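Side-chain contacts in MNMC2 (PDB 3VYW), which methylates the modified wobble uridine of bacterial tRNA, using S-adenosylmethionine as methyl donor, without the oxidase domain to which such enzymes are usually fused: residues 5-10 against 39-44; 98-103 against 109-114; 116-121 against 125-130; 173-178 against 201-206. All coordinates share one frame; numbering follows the deposited sequence.

Contact 1 of 4, residues 5-10 against 39-44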
# COMPACT_ATOMS: atom_id res chain seq x y z
N GLU A 5 -20.37 6.73 17.65
CA GLU A 5 -21.75 6.40 17.46
C GLU A 5 -22.00 5.79 16.12
O GLU A 5 -22.69 4.84 16.01
CB GLU A 5 -22.55 7.69 17.56
CG GLU A 5 -23.89 7.60 18.25
CD GLU A 5 -24.84 8.66 17.77
OE1 GLU A 5 -24.37 9.70 17.25
OE2 GLU A 5 -26.07 8.46 17.89
N TYR A 6 -21.44 6.36 15.08
CA TYR A 6 -21.64 5.79 13.78
C TYR A 6 -21.08 4.40 13.66
O TYR A 6 -21.68 3.54 13.09
CB TYR A 6 -21.00 6.69 12.75
CG TYR A 6 -21.01 6.15 11.35
CD1 TYR A 6 -21.93 6.56 10.47
CD2 TYR A 6 -20.07 5.26 10.93
CE1 TYR A 6 -21.95 6.10 9.20
CE2 TYR A 6 -20.08 4.78 9.66
CZ TYR A 6 -21.03 5.23 8.80
OH TYR A 6 -21.09 4.78 7.53
N LEU A 7 -19.88 4.21 14.18
CA LEU A 7 -19.18 2.96 14.07
C LEU A 7 -19.82 1.82 14.79
O LEU A 7 -19.79 0.71 14.33
CB LEU A 7 -17.74 3.12 14.52
CG LEU A 7 -16.82 3.89 13.61
CD1 LEU A 7 -15.47 3.92 14.21
CD2 LEU A 7 -16.78 3.30 12.25
N LYS A 8 -20.35 2.09 15.96
CA LYS A 8 -21.05 1.10 16.73
C LYS A 8 -22.32 0.65 16.10
O LYS A 8 -22.69 -0.47 16.22
CB LYS A 8 -21.33 1.61 18.10
CG LYS A 8 -22.37 0.79 18.78
CD LYS A 8 -22.15 0.81 20.25
CE LYS A 8 -23.44 0.64 20.98
NZ LYS A 8 -23.16 0.85 22.41
N ASN A 9 -23.01 1.58 15.48
CA ASN A 9 -24.19 1.26 14.75
C ASN A 9 -23.86 0.40 13.60
O ASN A 9 -24.56 -0.51 13.28
CB ASN A 9 -24.83 2.54 14.24
CG ASN A 9 -25.66 3.23 15.27
OD1 ASN A 9 -25.89 2.72 16.34
ND2 ASN A 9 -26.10 4.40 14.95
N TYR A 10 -22.78 0.72 12.94
CA TYR A 10 -22.37 0.03 11.76
C TYR A 10 -22.05 -1.38 12.11
O TYR A 10 -22.41 -2.27 11.41
CB TYR A 10 -21.14 0.71 11.21
CG TYR A 10 -20.68 0.19 9.91
CD1 TYR A 10 -20.90 0.88 8.77
CD2 TYR A 10 -20.02 -0.98 9.82
CE1 TYR A 10 -20.47 0.41 7.58
CE2 TYR A 10 -19.61 -1.47 8.63
CZ TYR A 10 -19.84 -0.75 7.52
OH TYR A 10 -19.43 -1.20 6.33
N TYR A 39 -10.97 3.80 10.76
CA TYR A 39 -10.75 5.16 10.34
C TYR A 39 -11.91 6.10 10.63
O TYR A 39 -12.79 5.78 11.39
CB TYR A 39 -10.32 5.22 8.89
CG TYR A 39 -11.39 4.96 7.90
CD1 TYR A 39 -11.15 5.11 6.58
CD2 TYR A 39 -12.62 4.57 8.29
CE1 TYR A 39 -12.12 4.87 5.66
CE2 TYR A 39 -13.60 4.34 7.38
CZ TYR A 39 -13.33 4.49 6.07
OH TYR A 39 -14.29 4.27 5.15
N ASN A 40 -11.86 7.30 10.09
CA ASN A 40 -12.90 8.24 10.32
C ASN A 40 -13.79 8.48 9.12
O ASN A 40 -13.60 9.41 8.41
CB ASN A 40 -12.28 9.56 10.75
CG ASN A 40 -10.95 9.40 11.41
OD1 ASN A 40 -10.85 8.84 12.46
ND2 ASN A 40 -9.95 9.95 10.83
N PRO A 41 -14.85 7.70 9.01
CA PRO A 41 -15.79 7.72 7.90
C PRO A 41 -16.52 9.03 7.75
O PRO A 41 -16.91 9.38 6.68
CB PRO A 41 -16.79 6.65 8.29
CG PRO A 41 -16.21 5.96 9.45
CD PRO A 41 -15.39 6.96 10.14
N GLU A 42 -16.75 9.73 8.83
CA GLU A 42 -17.34 11.04 8.80
C GLU A 42 -16.50 12.12 8.13
O GLU A 42 -17.02 12.99 7.49
CB GLU A 42 -17.82 11.45 10.19
CG GLU A 42 -16.72 11.69 11.21
CD GLU A 42 -15.96 10.44 11.62
OE1 GLU A 42 -14.91 10.58 12.24
OE2 GLU A 42 -16.41 9.35 11.33
N GLU A 43 -15.19 12.07 8.31
CA GLU A 43 -14.27 13.02 7.72
C GLU A 43 -13.91 12.82 6.26
O GLU A 43 -14.11 11.79 5.70
CB GLU A 43 -13.01 13.07 8.53
CG GLU A 43 -13.25 13.17 10.01
CD GLU A 43 -13.84 14.49 10.39
OE1 GLU A 43 -13.98 15.34 9.51
OE2 GLU A 43 -14.18 14.69 11.57
N SER A 44 -13.41 13.88 5.65
CA SER A 44 -12.85 13.88 4.32
C SER A 44 -11.92 15.04 4.15
O SER A 44 -11.84 15.85 4.99
CB SER A 44 -13.93 13.90 3.25
OG SER A 44 -14.79 14.99 3.43
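Y6 swings its CG anti to the backbone N (chi1 174°), while L7, one residue on, has CG anti to its carbonyl carbon (chi1 -72°), and these two settings bring an aromatic ring and one leucine methyl to the ring of P41. The phenol and the proline meet obliquely, CE2 of Y6 lying 4.0 Å from CB of P41, with P41 CG hardly farther away. L7 comes to P41 at about a right angle and uses one branch, CD2 standing 3.9 Å from CG of P41. P41 is thus wedged against two neighbouring side chains of helix 3-18, and the side-chain contacts with P41 are apolar. The other branch, CD1 of L7, is 4.3 Å from the carbonyl O of Y39, an oxygen that accepts from R3 NE on the same helix as L7. Here a helix meets a type I beta turn, N40 to E43, with P41 as its second residue; phi of -62° in a proline suits that place, and a weak bond of 3.1 Å from E43 N to N40 O closes the turn. The turn leads from helix 24-37 into strand 46-50 of the small antiparallel sheet, and N40 ND2 and E43 O tie it to K61 and T62. Behind this face L7 also packs on L35 and A38, between the two N-terminal helices, whereas the Y6 side stays exposed.

Contact 2 of 4, residues 98-103 against 109-114. With SAM (S-adenosylmethionine), chain E.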
# COMPACT_ATOMS: atom_id res chain seq x y z
N ILE A 98 11.78 -0.94 -17.56
CA ILE A 98 11.43 -1.27 -16.22
C ILE A 98 9.95 -1.04 -16.06
O ILE A 98 9.46 -0.04 -16.45
CB ILE A 98 12.19 -0.40 -15.23
CG1 ILE A 98 13.59 -0.92 -15.06
CG2 ILE A 98 11.55 -0.41 -13.88
CD1 ILE A 98 13.64 -2.17 -14.23
N ARG A 99 9.25 -2.00 -15.48
CA ARG A 99 7.85 -1.86 -15.22
C ARG A 99 7.49 -1.75 -13.74
O ARG A 99 7.84 -2.58 -12.96
CB ARG A 99 7.11 -3.03 -15.81
CG ARG A 99 7.64 -3.46 -17.14
CD ARG A 99 6.56 -4.15 -17.93
NE ARG A 99 6.88 -4.25 -19.33
CZ ARG A 99 7.96 -4.84 -19.81
NH1 ARG A 99 8.83 -5.37 -18.99
NH2 ARG A 99 8.17 -4.89 -21.11
N ILE A 100 6.77 -0.71 -13.39
CA ILE A 100 6.32 -0.55 -12.03
C ILE A 100 4.83 -0.56 -11.90
O ILE A 100 4.14 0.13 -12.58
CB ILE A 100 6.79 0.77 -11.47
CG1 ILE A 100 8.29 0.87 -11.58
CG2 ILE A 100 6.35 0.92 -10.04
CD1 ILE A 100 8.81 2.18 -11.11
N LEU A 101 4.35 -1.36 -10.97
CA LEU A 101 2.96 -1.39 -10.61
C LEU A 101 2.83 -0.54 -9.37
O LEU A 101 3.41 -0.82 -8.39
CB LEU A 101 2.57 -2.81 -10.30
CG LEU A 101 1.24 -3.35 -10.76
CD1 LEU A 101 0.52 -4.13 -9.70
CD2 LEU A 101 0.40 -2.22 -11.23
N ASP A 102 2.09 0.54 -9.44
CA ASP A 102 2.01 1.45 -8.33
C ASP A 102 0.67 1.43 -7.67
O ASP A 102 -0.28 1.81 -8.25
CB ASP A 102 2.30 2.85 -8.82
CG ASP A 102 2.59 3.79 -7.74
OD1 ASP A 102 3.29 3.39 -6.82
OD2 ASP A 102 2.15 4.93 -7.77
N VAL A 103 0.61 1.02 -6.42
CA VAL A 103 -0.64 0.94 -5.72
C VAL A 103 -0.87 2.19 -4.90
O VAL A 103 -0.33 2.34 -3.86
CB VAL A 103 -0.62 -0.26 -4.78
CG1 VAL A 103 -1.78 -0.24 -3.87
CG2 VAL A 103 -0.58 -1.55 -5.52
N TYR A 109 4.96 10.84 -5.27
CA TYR A 109 6.31 10.88 -4.75
C TYR A 109 7.17 9.70 -5.04
O TYR A 109 8.28 9.86 -5.41
CB TYR A 109 6.25 11.03 -3.25
CG TYR A 109 5.94 12.39 -2.75
CD1 TYR A 109 5.57 13.41 -3.59
CD2 TYR A 109 6.00 12.66 -1.44
CE1 TYR A 109 5.29 14.65 -3.11
CE2 TYR A 109 5.72 13.89 -0.96
CZ TYR A 109 5.37 14.88 -1.80
OH TYR A 109 5.11 16.10 -1.28
N ASN A 110 6.66 8.50 -4.86
CA ASN A 110 7.44 7.34 -5.08
C ASN A 110 7.85 7.30 -6.51
O ASN A 110 8.95 7.00 -6.82
CB ASN A 110 6.61 6.09 -4.84
CG ASN A 110 6.48 5.72 -3.40
OD1 ASN A 110 7.24 6.12 -2.57
ND2 ASN A 110 5.50 4.93 -3.12
N LEU A 111 6.92 7.58 -7.39
CA LEU A 111 7.17 7.54 -8.79
C LEU A 111 8.19 8.54 -9.24
O LEU A 111 9.01 8.25 -10.03
CB LEU A 111 5.88 7.73 -9.55
CG LEU A 111 4.93 6.57 -9.43
CD1 LEU A 111 3.67 6.77 -10.21
CD2 LEU A 111 5.57 5.27 -9.81
N ALA A 112 8.08 9.75 -8.75
CA ALA A 112 9.02 10.78 -9.04
C ALA A 112 10.40 10.48 -8.52
O ALA A 112 11.36 10.70 -9.19
CB ALA A 112 8.53 12.08 -8.48
N VAL A 113 10.50 10.00 -7.31
CA VAL A 113 11.77 9.65 -6.76
C VAL A 113 12.42 8.53 -7.53
O VAL A 113 13.57 8.56 -7.78
CB VAL A 113 11.66 9.35 -5.27
CG1 VAL A 113 12.90 8.69 -4.76
CG2 VAL A 113 11.41 10.62 -4.53
N ALA A 114 11.65 7.55 -7.93
CA ALA A 114 12.18 6.49 -8.71
C ALA A 114 12.69 6.95 -10.05
O ALA A 114 13.75 6.58 -10.45
CB ALA A 114 11.12 5.44 -8.90
N SAM E . 1.93 6.67 -3.05
CA SAM E . 1.59 8.00 -2.73
C SAM E . 2.84 8.76 -2.96
O SAM E . 2.89 9.96 -2.97
OXT SAM E . 3.84 8.14 -3.19
CB SAM E . 1.01 7.94 -1.33
CG SAM E . -0.43 7.43 -1.47
SD SAM E . -1.31 7.23 -0.10
CE SAM E . -0.41 6.40 0.98
C5' SAM E . -2.65 6.31 -0.37
C4' SAM E . -3.36 6.50 -1.71
O4' SAM E . -4.14 5.36 -2.01
C3' SAM E . -4.35 7.65 -1.75
O3' SAM E . -4.24 8.34 -2.97
C2' SAM E . -5.70 6.98 -1.70
O2' SAM E . -6.66 7.76 -2.36
C1' SAM E . -5.43 5.71 -2.45
N9 SAM E . -6.44 4.65 -2.23
C8 SAM E . -6.94 4.22 -1.10
N7 SAM E . -7.80 3.24 -1.28
C5 SAM E . -7.88 3.02 -2.56
C6 SAM E . -8.61 2.11 -3.43
N6 SAM E . -9.47 1.22 -2.96
N1 SAM E . -8.40 2.19 -4.71
C2 SAM E . -7.57 3.05 -5.21
N3 SAM E . -6.89 3.90 -4.49
C4 SAM E . -6.99 3.94 -3.18
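L111 lays the end of its side chain against the carboxylate of D102, the two side chains arriving from opposite directions. CD1 of L111 is 3.4 Å from OD2 of D102, and the branch point CG of L111 is 3.6 Å from the same oxygen. The other methyl, CD2, lies 3.9 Å from the carboxylate carbon CG of D102 and reaches back along the strand to I100, whose CG2 it approaches at 4.4 Å. D102 turns its CG anti to the backbone N (chi1 -165°); with CB already facing the helix, this setting lays the carboxylate against L111. Strand 97-103 and helix 109-121 open a beta-alpha-beta unit, and the turn between them is the glycine-rich cofactor loop of class I methyltransferases, where G104 O and L107 N also hold the ligand. The first turn of the helix continues that grip through its backbone: Y109 N donates to O of the S-adenosylmethionine carboxylate at 3.2 Å, and N110 N reaches OXT weakly at 3.3 Å. Meanwhile the Y109 ring meets the rings of H68 and H151, and its OH bonds to K56 O. The leucine hydrocarbon gives D102 OD2 no polar partner; that comes from S131 OG on the adjacent strand, so this oxygen of a buried acid finds its partner in the sheet, while the helix N-terminus would probably lend its dipole to the ligand carboxylate instead.

Contact 3 of 4, residues 116-121 against 125-130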
# COMPACT_ATOMS: atom_id res chain seq x y z
N LYS A 116 13.77 9.82 -11.03
CA LYS A 116 15.01 10.53 -10.99
C LYS A 116 16.22 9.62 -10.90
O LYS A 116 17.18 9.80 -11.59
CB LYS A 116 15.02 11.47 -9.82
CG LYS A 116 16.01 12.59 -9.98
CD LYS A 116 16.64 12.96 -8.66
CE LYS A 116 17.86 13.80 -8.89
NZ LYS A 116 17.57 15.00 -9.69
N HIS A 117 16.18 8.66 -10.01
CA HIS A 117 17.19 7.67 -9.94
C HIS A 117 17.26 6.76 -11.09
O HIS A 117 18.32 6.42 -11.53
CB HIS A 117 17.06 6.91 -8.65
CG HIS A 117 17.23 7.78 -7.47
ND1 HIS A 117 18.30 7.78 -6.74
CD2 HIS A 117 16.43 8.77 -6.98
CE1 HIS A 117 18.19 8.69 -5.80
NE2 HIS A 117 17.04 9.29 -5.95
N LEU A 118 16.15 6.32 -11.61
CA LEU A 118 16.24 5.40 -12.69
C LEU A 118 16.95 6.03 -13.84
O LEU A 118 17.76 5.42 -14.47
CB LEU A 118 14.87 5.02 -13.16
CG LEU A 118 14.16 4.00 -12.33
CD1 LEU A 118 12.74 3.90 -12.83
CD2 LEU A 118 14.86 2.69 -12.52
N TRP A 119 16.56 7.24 -14.17
CA TRP A 119 17.21 7.98 -15.20
C TRP A 119 18.63 8.39 -14.94
O TRP A 119 19.41 8.48 -15.85
CB TRP A 119 16.34 9.07 -15.77
CG TRP A 119 15.24 8.49 -16.59
CD1 TRP A 119 15.27 7.36 -17.35
CD2 TRP A 119 13.90 8.99 -16.73
NE1 TRP A 119 14.09 7.15 -17.93
CE2 TRP A 119 13.23 8.09 -17.61
CE3 TRP A 119 13.22 10.07 -16.25
CZ2 TRP A 119 11.93 8.27 -17.97
CZ3 TRP A 119 11.91 10.23 -16.61
CH2 TRP A 119 11.29 9.35 -17.45
N GLU A 120 19.00 8.65 -13.72
CA GLU A 120 20.38 8.96 -13.49
C GLU A 120 21.19 7.75 -13.83
O GLU A 120 22.23 7.86 -14.42
CB GLU A 120 20.60 9.36 -12.04
CG GLU A 120 19.75 10.54 -11.64
CD GLU A 120 20.23 11.26 -10.41
OE1 GLU A 120 20.27 10.66 -9.33
OE2 GLU A 120 20.51 12.45 -10.51
N VAL A 121 20.74 6.59 -13.43
CA VAL A 121 21.46 5.38 -13.70
C VAL A 121 21.56 5.03 -15.16
O VAL A 121 22.62 4.69 -15.63
CB VAL A 121 20.83 4.22 -12.95
CG1 VAL A 121 21.03 2.93 -13.70
CG2 VAL A 121 21.39 4.16 -11.56
N LEU A 125 16.44 4.59 -20.40
CA LEU A 125 15.50 3.59 -19.97
C LEU A 125 14.05 3.89 -20.24
O LEU A 125 13.59 4.94 -19.96
CB LEU A 125 15.67 3.40 -18.49
CG LEU A 125 15.06 2.17 -17.88
CD1 LEU A 125 15.94 1.01 -18.16
CD2 LEU A 125 14.98 2.43 -16.40
N ARG A 126 13.32 2.94 -20.74
CA ARG A 126 11.94 3.18 -20.96
C ARG A 126 11.21 2.67 -19.76
O ARG A 126 11.43 1.59 -19.34
CB ARG A 126 11.49 2.46 -22.21
CG ARG A 126 10.07 2.73 -22.63
CD ARG A 126 9.34 1.44 -22.87
NE ARG A 126 7.92 1.63 -23.06
CZ ARG A 126 7.38 2.69 -23.62
NH1 ARG A 126 8.14 3.67 -24.04
NH2 ARG A 126 6.08 2.78 -23.75
N VAL A 127 10.35 3.48 -19.19
CA VAL A 127 9.70 3.08 -17.98
C VAL A 127 8.22 2.92 -18.14
O VAL A 127 7.57 3.79 -18.61
CB VAL A 127 9.98 4.08 -16.88
CG1 VAL A 127 9.51 3.52 -15.58
CG2 VAL A 127 11.44 4.37 -16.80
N GLU A 128 7.69 1.79 -17.72
CA GLU A 128 6.26 1.58 -17.75
C GLU A 128 5.63 1.63 -16.37
O GLU A 128 5.90 0.81 -15.55
CB GLU A 128 5.94 0.24 -18.35
CG GLU A 128 6.20 0.10 -19.82
CD GLU A 128 5.67 -1.20 -20.37
OE1 GLU A 128 6.46 -2.01 -20.87
OE2 GLU A 128 4.46 -1.41 -20.30
N ILE A 129 4.76 2.59 -16.15
CA ILE A 129 4.06 2.70 -14.90
C ILE A 129 2.56 2.60 -15.05
O ILE A 129 1.97 3.28 -15.82
CB ILE A 129 4.34 4.04 -14.23
CG1 ILE A 129 5.82 4.21 -14.04
CG2 ILE A 129 3.65 4.13 -12.91
CD1 ILE A 129 6.20 5.61 -13.70
N ILE A 130 1.96 1.73 -14.26
CA ILE A 130 0.54 1.69 -14.05
C ILE A 130 0.22 1.97 -12.61
O ILE A 130 0.71 1.34 -11.73
CB ILE A 130 -0.01 0.32 -14.40
CG1 ILE A 130 0.25 0.04 -15.86
CG2 ILE A 130 -1.48 0.25 -14.08
CD1 ILE A 130 -0.31 -1.25 -16.35
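The indole NE1 of W119 donates to the carbonyl O of L125 at 3.0 Å, and the bond is nearly straight, with 173° at the hydrogen. The oxygen sits at the edge of the indole, close to its plane, while the carbonyl is met off its axis, with a C=O to donor angle of 138°. A helix side chain thereby ties down the peptide just before strand 126-133 begins. Around this bond the packing is apolar. CB of L125 lies 4.1 Å from CD1 of W119, and V127 brings CG2 obliquely to the same ring, 4.1 Å from CZ2. The preceding residue on the helix, L118, points at the strand and meets L125 methyl to methyl, CD2 to CD2 at 3.9 Å; L125 offers that methyl with its CG anti to the backbone N (chi1 -165°). The second branch of L118 lies toward V127, CD1 being 4.2 Å from CG2. With a phenylalanine in place of W119, the L125 carbonyl would probably be left without its indole donor, and the smaller ring is likely to leave a gap beside V127. W119 also makes a cation-pi contact with R165, and L118 rests on I88 and L89 of helix 88-94, which helps to bury L118. Helix and strand packed through alternate residues at the start of the strand, L125 just before it and V127 within it, are the return half of the beta-alpha-beta crossover of a Rossmann-like methyltransferase sheet.

Contact 4 of 4, residues 173-178 against 201-206. With SAM (S-adenosylmethionine), chain E.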
# COMPACT_ATOMS: atom_id res chain seq x y z
N GLY A 173 -10.59 5.33 -9.99
CA GLY A 173 -11.46 4.36 -9.37
C GLY A 173 -10.75 3.43 -8.44
O GLY A 173 -9.57 3.51 -8.28
N ASP A 174 -11.51 2.53 -7.84
CA ASP A 174 -11.04 1.50 -6.94
C ASP A 174 -10.11 0.54 -7.61
O ASP A 174 -10.40 0.05 -8.65
CB ASP A 174 -12.25 0.68 -6.49
CG ASP A 174 -12.03 -0.07 -5.21
OD1 ASP A 174 -10.92 -0.46 -4.91
OD2 ASP A 174 -13.00 -0.28 -4.51
N ALA A 175 -9.00 0.26 -6.98
CA ALA A 175 -8.02 -0.62 -7.54
C ALA A 175 -8.53 -2.00 -7.71
O ALA A 175 -8.14 -2.68 -8.61
CB ALA A 175 -6.77 -0.62 -6.70
N ARG A 176 -9.41 -2.42 -6.83
CA ARG A 176 -9.98 -3.72 -6.88
C ARG A 176 -10.75 -3.91 -8.16
O ARG A 176 -10.74 -4.96 -8.73
CB ARG A 176 -10.93 -3.89 -5.73
CG ARG A 176 -10.29 -4.14 -4.40
CD ARG A 176 -11.34 -4.36 -3.34
NE ARG A 176 -12.12 -3.17 -3.17
CZ ARG A 176 -13.18 -3.06 -2.40
NH1 ARG A 176 -13.59 -4.05 -1.67
NH2 ARG A 176 -13.80 -1.93 -2.33
N LYS A 177 -11.49 -2.91 -8.58
CA LYS A 177 -12.09 -2.95 -9.89
C LYS A 177 -11.15 -2.78 -11.05
O LYS A 177 -11.16 -3.55 -11.96
CB LYS A 177 -13.13 -1.88 -10.00
CG LYS A 177 -14.51 -2.40 -9.74
CD LYS A 177 -15.42 -1.28 -9.30
CE LYS A 177 -16.20 -1.81 -8.15
NZ LYS A 177 -15.52 -3.05 -7.69
N ARG A 178 -10.35 -1.74 -11.01
CA ARG A 178 -9.48 -1.42 -12.13
C ARG A 178 -8.40 -2.43 -12.44
O ARG A 178 -7.93 -2.49 -13.52
CB ARG A 178 -8.88 -0.04 -12.00
CG ARG A 178 -9.85 1.11 -11.93
CD ARG A 178 -10.99 1.03 -12.92
NE ARG A 178 -10.57 1.20 -14.29
CZ ARG A 178 -10.21 2.34 -14.82
NH1 ARG A 178 -10.21 3.43 -14.11
NH2 ARG A 178 -9.84 2.38 -16.06
N PRO A 201 -8.39 -1.23 4.42
CA PRO A 201 -8.38 -2.67 4.35
C PRO A 201 -8.48 -3.34 2.98
O PRO A 201 -7.91 -4.40 2.84
CB PRO A 201 -9.51 -3.07 5.28
CG PRO A 201 -10.13 -1.85 5.73
CD PRO A 201 -9.19 -0.76 5.54
N GLU A 202 -9.15 -2.74 2.01
CA GLU A 202 -9.42 -3.37 0.72
C GLU A 202 -8.16 -3.67 0.01
O GLU A 202 -8.13 -4.53 -0.79
CB GLU A 202 -10.25 -2.51 -0.21
CG GLU A 202 -11.13 -1.49 0.43
CD GLU A 202 -10.40 -0.26 0.88
OE1 GLU A 202 -9.87 -0.30 1.94
OE2 GLU A 202 -10.43 0.74 0.22
N LEU A 203 -7.11 -2.92 0.29
CA LEU A 203 -5.91 -3.02 -0.48
C LEU A 203 -4.91 -3.96 0.11
O LEU A 203 -3.85 -4.10 -0.38
CB LEU A 203 -5.33 -1.64 -0.67
CG LEU A 203 -6.16 -0.75 -1.58
CD1 LEU A 203 -5.53 0.59 -1.78
CD2 LEU A 203 -6.31 -1.44 -2.89
N TRP A 204 -5.26 -4.60 1.19
CA TRP A 204 -4.38 -5.54 1.78
C TRP A 204 -4.91 -6.91 1.96
O TRP A 204 -4.37 -7.65 2.73
CB TRP A 204 -3.93 -5.03 3.11
CG TRP A 204 -3.39 -3.64 3.10
CD1 TRP A 204 -4.05 -2.49 3.33
CD2 TRP A 204 -2.03 -3.24 2.89
NE1 TRP A 204 -3.24 -1.45 3.26
CE2 TRP A 204 -2.02 -1.83 3.00
CE3 TRP A 204 -0.87 -3.90 2.62
CZ2 TRP A 204 -0.88 -1.10 2.86
CZ3 TRP A 204 0.27 -3.15 2.47
CH2 TRP A 204 0.26 -1.78 2.58
N THR A 205 -5.98 -7.27 1.31
CA THR A 205 -6.50 -8.60 1.49
C THR A 205 -5.71 -9.62 0.72
O THR A 205 -5.04 -9.29 -0.18
CB THR A 205 -7.95 -8.70 1.09
OG1 THR A 205 -8.12 -8.15 -0.18
CG2 THR A 205 -8.75 -7.94 2.01
N LEU A 206 -5.85 -10.87 1.09
CA LEU A 206 -5.26 -11.97 0.38
C LEU A 206 -5.78 -11.99 -1.03
O LEU A 206 -5.08 -12.29 -1.94
CB LEU A 206 -5.69 -13.25 1.06
CG LEU A 206 -4.92 -14.55 1.21
CD1 LEU A 206 -5.87 -15.70 1.11
CD2 LEU A 206 -3.75 -14.76 0.31
N SAM E . 1.93 6.67 -3.05
CA SAM E . 1.59 8.00 -2.73
C SAM E . 2.84 8.76 -2.96
O SAM E . 2.89 9.96 -2.97
OXT SAM E . 3.84 8.14 -3.19
CB SAM E . 1.01 7.94 -1.33
CG SAM E . -0.43 7.43 -1.47
SD SAM E . -1.31 7.23 -0.10
CE SAM E . -0.41 6.40 0.98
C5' SAM E . -2.65 6.31 -0.37
C4' SAM E . -3.36 6.50 -1.71
O4' SAM E . -4.14 5.36 -2.01
C3' SAM E . -4.35 7.65 -1.75
O3' SAM E . -4.24 8.34 -2.97
C2' SAM E . -5.70 6.98 -1.70
O2' SAM E . -6.66 7.76 -2.36
C1' SAM E . -5.43 5.71 -2.45
N9 SAM E . -6.44 4.65 -2.23
C8 SAM E . -6.94 4.22 -1.10
N7 SAM E . -7.80 3.24 -1.28
C5 SAM E . -7.88 3.02 -2.56
C6 SAM E . -8.61 2.11 -3.43
N6 SAM E . -9.47 1.22 -2.96
N1 SAM E . -8.40 2.19 -4.71
C2 SAM E . -7.57 3.05 -5.21
N3 SAM E . -6.89 3.90 -4.49
C4 SAM E . -6.99 3.94 -3.18
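R176 spreads its guanidinium over E202, with CB of E202 beneath one face and 3.6 Å from NE of R176, in the wall of the adenine pocket of this Rossmann-like methyltransferase. This is the tight part of the contact: the whole end of the arginine, from CD to NH2, touches CB or CG of the glutamate. The guanidinium and carboxylate planes stand 86° apart, and NH2 of R176 remains 5.0 Å from OE2 of E202, too far to pair. The arginine's chain, bent at chi3 (-64°), turns its edge to D174 instead, NH2 reaching the syn lone pair of OD2 at 2.8 Å, while NH1 pairs with D285 and K290 O. D174 is also the N-cap of helix 175-178, its OD1 accepting from R176 N at 3.1 Å. Were R176 an alanine, the carboxylates of D174 and D285 would probably lose their shared cation, and D174, though still capping the helix, would be less firmly held beside the adenine. Toward A175 the contact is thinner, a single methyl pair, A175 CB to L203 CD2 at 3.9 Å, and on the far side of the short helix K177 is exposed, away from the 201-206 segment. The ligand fills the angle between the segments: L203 CD1 touches adenine C5 at 3.5 Å, E202 OE2 weakly accepts from N6 while its OE1 holds N200 ND2, and A175 N donates to N1. The amino group N6 gives its straightest bond to D174 OD1, 3.0 Å away at 175°.

Contacts 2 and 3 work as one unit: their centres lie 8 Å apart, both use helix 109-121, and their strands are neighbours in the central sheet, joined by the R99 NE to E128 OE1 salt bridge at 2.8 Å. Contacts 2 and 4 are 18 Å apart between centres and do not touch, yet S-adenosylmethionine bridges them, its carboxylate held at the first and its adenine at the second. Contact 3 lies outward from the ligand, the side chain of L118 being about 14 Å from it. Contact 1, on the opposite side of the chain's centre from contacts 2 and 3, comes nearest to contact 4, and the Y39 side chain lies about 8 Å from the cofactor.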